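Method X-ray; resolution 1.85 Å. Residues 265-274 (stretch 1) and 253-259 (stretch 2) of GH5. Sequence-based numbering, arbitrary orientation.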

# COMPACT_ATOMS: atom_id res chain seq x y z
N VAL A 265 14.89 16.10 -9.71
CA VAL A 265 15.81 15.43 -8.80
C VAL A 265 17.03 15.01 -9.62
O VAL A 265 16.89 14.28 -10.63
CB VAL A 265 15.20 14.18 -8.11
CG1 VAL A 265 16.27 13.43 -7.31
CG2 VAL A 265 14.01 14.53 -7.21
N PRO A 266 18.23 15.50 -9.26
CA PRO A 266 19.37 15.23 -10.15
C PRO A 266 19.67 13.77 -10.39
O PRO A 266 19.87 13.01 -9.47
CB PRO A 266 20.55 15.94 -9.45
CG PRO A 266 19.91 17.07 -8.77
CD PRO A 266 18.61 16.48 -8.22
N GLY A 267 19.67 13.40 -11.67
CA GLY A 267 19.99 12.07 -12.09
C GLY A 267 19.01 10.97 -11.74
O GLY A 267 19.36 9.81 -11.84
N VAL A 268 17.80 11.32 -11.31
CA VAL A 268 16.83 10.30 -10.94
C VAL A 268 15.53 10.49 -11.73
O VAL A 268 14.72 11.36 -11.42
CB VAL A 268 16.50 10.32 -9.44
CG1 VAL A 268 15.61 9.12 -9.12
CG2 VAL A 268 17.78 10.28 -8.59
N GLY A 269 15.34 9.64 -12.72
CA GLY A 269 14.19 9.73 -13.58
C GLY A 269 13.67 8.38 -14.02
O GLY A 269 13.57 7.49 -13.24
N GLU A 270 13.34 8.26 -15.31
CA GLU A 270 12.73 7.06 -15.83
C GLU A 270 13.52 5.78 -15.62
O GLU A 270 12.96 4.77 -15.20
CB GLU A 270 12.44 7.21 -17.33
CG GLU A 270 11.44 8.30 -17.66
CD GLU A 270 12.08 9.64 -18.03
OE1 GLU A 270 13.23 9.90 -17.61
OE2 GLU A 270 11.42 10.43 -18.73
N GLU A 271 14.81 5.82 -15.95
CA GLU A 271 15.66 4.64 -15.84
C GLU A 271 15.72 4.12 -14.40
O GLU A 271 15.64 2.91 -14.15
CB GLU A 271 17.09 4.95 -16.30
CG GLU A 271 17.24 5.13 -17.80
CD GLU A 271 18.70 5.30 -18.23
OE1 GLU A 271 19.53 5.78 -17.41
OE2 GLU A 271 19.01 4.96 -19.41
N ALA A 272 15.86 5.03 -13.46
CA ALA A 272 15.88 4.62 -12.05
C ALA A 272 14.59 3.89 -11.65
O ALA A 272 14.63 2.85 -11.03
CB ALA A 272 16.10 5.83 -11.19
N TYR A 273 13.45 4.44 -12.03
CA TYR A 273 12.18 3.88 -11.60
C TYR A 273 11.97 2.51 -12.24
O TYR A 273 11.61 1.55 -11.57
CB TYR A 273 11.01 4.85 -11.88
CG TYR A 273 9.77 4.57 -11.03
CD1 TYR A 273 8.99 3.46 -11.26
CD2 TYR A 273 9.42 5.41 -9.97
CE1 TYR A 273 7.87 3.19 -10.49
CE2 TYR A 273 8.31 5.15 -9.19
CZ TYR A 273 7.53 4.03 -9.45
OH TYR A 273 6.42 3.74 -8.66
N VAL A 274 12.27 2.40 -13.52
CA VAL A 274 12.21 1.12 -14.20
C VAL A 274 13.16 0.09 -13.61
O VAL A 274 12.79 -1.10 -13.49
CB VAL A 274 12.40 1.28 -15.73
CG1 VAL A 274 12.50 -0.07 -16.39
CG2 VAL A 274 11.23 2.09 -16.31
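Stretch 2 253-259: KYNEWGH

Stretch 2 has no regular helix or strand; Tyr 254, Glu 256 and Trp 257 are extended. It runs alongside stretch 1 in the same general direction: Tyr 254 lies near Val 265, with CA atoms 6.3 Å apart, and Gly 258 lies near Gly 269, with CA atoms 4.6 Å apart. Stretch 1 opens with a type II beta turn from Val 265 to Val 268, closed by Val 268 N to Val 265 O at 3.2 Å. Gly 269 is the N-cap residue of the helix that begins at Glu 270. No direct backbone-to-backbone hydrogen bond joins the stretches; three waters link them instead.

At the first end, Tyr 254 points toward stretch 1 with chi1 m and chi2 86°. This turns a ring face to Val 265. Val 265 CA lies 4.1 Å from the centroid of the Tyr 254 ring, almost on the ring normal, in a CH-pi contact. Val 265 has chi1 t, and its CG2 packs 3.8 Å from Tyr 254 CD1. Pro 266 CD extends the apolar contact, 4.0 Å from Tyr 254 CZ. Water 1 joins Glu 256 O to Val 265 N.

Trp 257 has its CA-to-CB bond sideways, but chi1 t and chi2 85° bring the indole nearer to the start of the helix. Trp 257 CZ2 is 3.7 Å from Gly 269 C, and Trp 257 CH2 is 3.7 Å from Glu 270 CG. Tyr 273, one helical turn beyond Gly 269, sets its CB at the indole edge, 4.4 Å from Trp 257 CZ2. Water 2 accepts from Trp 257 NE1 at 3.0 Å and donates to Gly 269 O at 2.7 Å. Water 3 similarly links Gly 258 N to Val 268 O.

Glu 270 is the main polar anchor. Its chi1 is m, but chi2 is 95°, between wells. The side chain thus bends so that its carboxylate reaches Gly 258 and His 259. Glu 270 OE2 accepts two hydrogen bonds from His 259: one from N at 3.1 Å and one from ND1 at 2.9 Å. The chi1 p rotamer of His 259 places ND1 on the same oxygen as its own backbone N, and OE2 lies near the ring plane, as a nearly straight bond requires. Gly 258 leaves room for this carboxylate: its CA is 3.4 Å from Glu 270 OE1, and an ideal CB there would clash with OE2 at 2.7 Å. Its backbone angles also call for glycine.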

# COMPACT_ATOMS: atom_id res chain seq x y z
N LYS A 253 9.99 19.23 -3.45
CA LYS A 253 11.04 20.20 -3.57
C LYS A 253 11.33 20.48 -5.04
O LYS A 253 11.69 21.62 -5.40
CB LYS A 253 12.31 19.69 -2.94
CG LYS A 253 12.28 19.73 -1.42
CD LYS A 253 13.52 19.09 -0.89
CE LYS A 253 13.41 18.77 0.58
NZ LYS A 253 13.32 19.96 1.43
N TYR A 254 11.21 19.45 -5.87
CA TYR A 254 11.31 19.59 -7.30
C TYR A 254 9.94 19.35 -7.93
O TYR A 254 9.20 18.47 -7.50
CB TYR A 254 12.31 18.57 -7.85
CG TYR A 254 13.71 18.72 -7.29
CD1 TYR A 254 14.07 18.12 -6.08
CD2 TYR A 254 14.66 19.50 -7.94
CE1 TYR A 254 15.35 18.25 -5.55
CE2 TYR A 254 15.95 19.64 -7.43
CZ TYR A 254 16.28 19.01 -6.23
OH TYR A 254 17.55 19.18 -5.69
N ASN A 255 9.62 20.08 -9.00
CA ASN A 255 8.30 19.96 -9.57
C ASN A 255 8.24 19.51 -11.02
O ASN A 255 7.19 19.58 -11.64
CB ASN A 255 7.54 21.28 -9.32
CG ASN A 255 7.12 21.41 -7.88
OD1 ASN A 255 6.25 20.69 -7.41
ND2 ASN A 255 7.81 22.26 -7.14
N GLU A 256 9.35 19.00 -11.52
CA GLU A 256 9.39 18.32 -12.81
C GLU A 256 10.07 16.95 -12.65
O GLU A 256 10.78 16.71 -11.66
CB GLU A 256 10.09 19.23 -13.84
CG GLU A 256 9.32 20.52 -14.12
CD GLU A 256 9.93 21.44 -15.18
OE1 GLU A 256 11.15 21.35 -15.46
OE2 GLU A 256 9.18 22.29 -15.72
N TRP A 257 9.85 16.06 -13.61
CA TRP A 257 10.38 14.71 -13.56
C TRP A 257 10.61 14.18 -14.94
O TRP A 257 9.82 14.45 -15.85
CB TRP A 257 9.42 13.77 -12.80
CG TRP A 257 9.89 12.35 -12.65
CD1 TRP A 257 10.71 11.85 -11.66
CD2 TRP A 257 9.56 11.24 -13.49
NE1 TRP A 257 10.92 10.52 -11.85
CE2 TRP A 257 10.20 10.11 -12.94
CE3 TRP A 257 8.75 11.08 -14.62
CZ2 TRP A 257 10.07 8.84 -13.50
CZ3 TRP A 257 8.66 9.84 -15.17
CH2 TRP A 257 9.32 8.73 -14.63
N GLY A 258 11.71 13.45 -15.10
CA GLY A 258 12.04 12.78 -16.33
C GLY A 258 12.93 13.59 -17.26
O GLY A 258 13.35 14.72 -16.95
N HIS A 259 13.13 13.02 -18.44
CA HIS A 259 14.12 13.48 -19.37
C HIS A 259 13.82 14.85 -19.98
O HIS A 259 14.74 15.52 -20.41
CB HIS A 259 14.34 12.43 -20.44
CG HIS A 259 13.24 12.36 -21.46
ND1 HIS A 259 12.04 11.73 -21.21
CD2 HIS A 259 13.18 12.82 -22.73
CE1 HIS A 259 11.28 11.79 -22.30
NE2 HIS A 259 11.94 12.47 -23.22
O HOH W 1 12.50 14.81 -10.64
O HOH W 2 12.47 8.20 -10.85
O HOH W 3 13.61 13.31 -12.95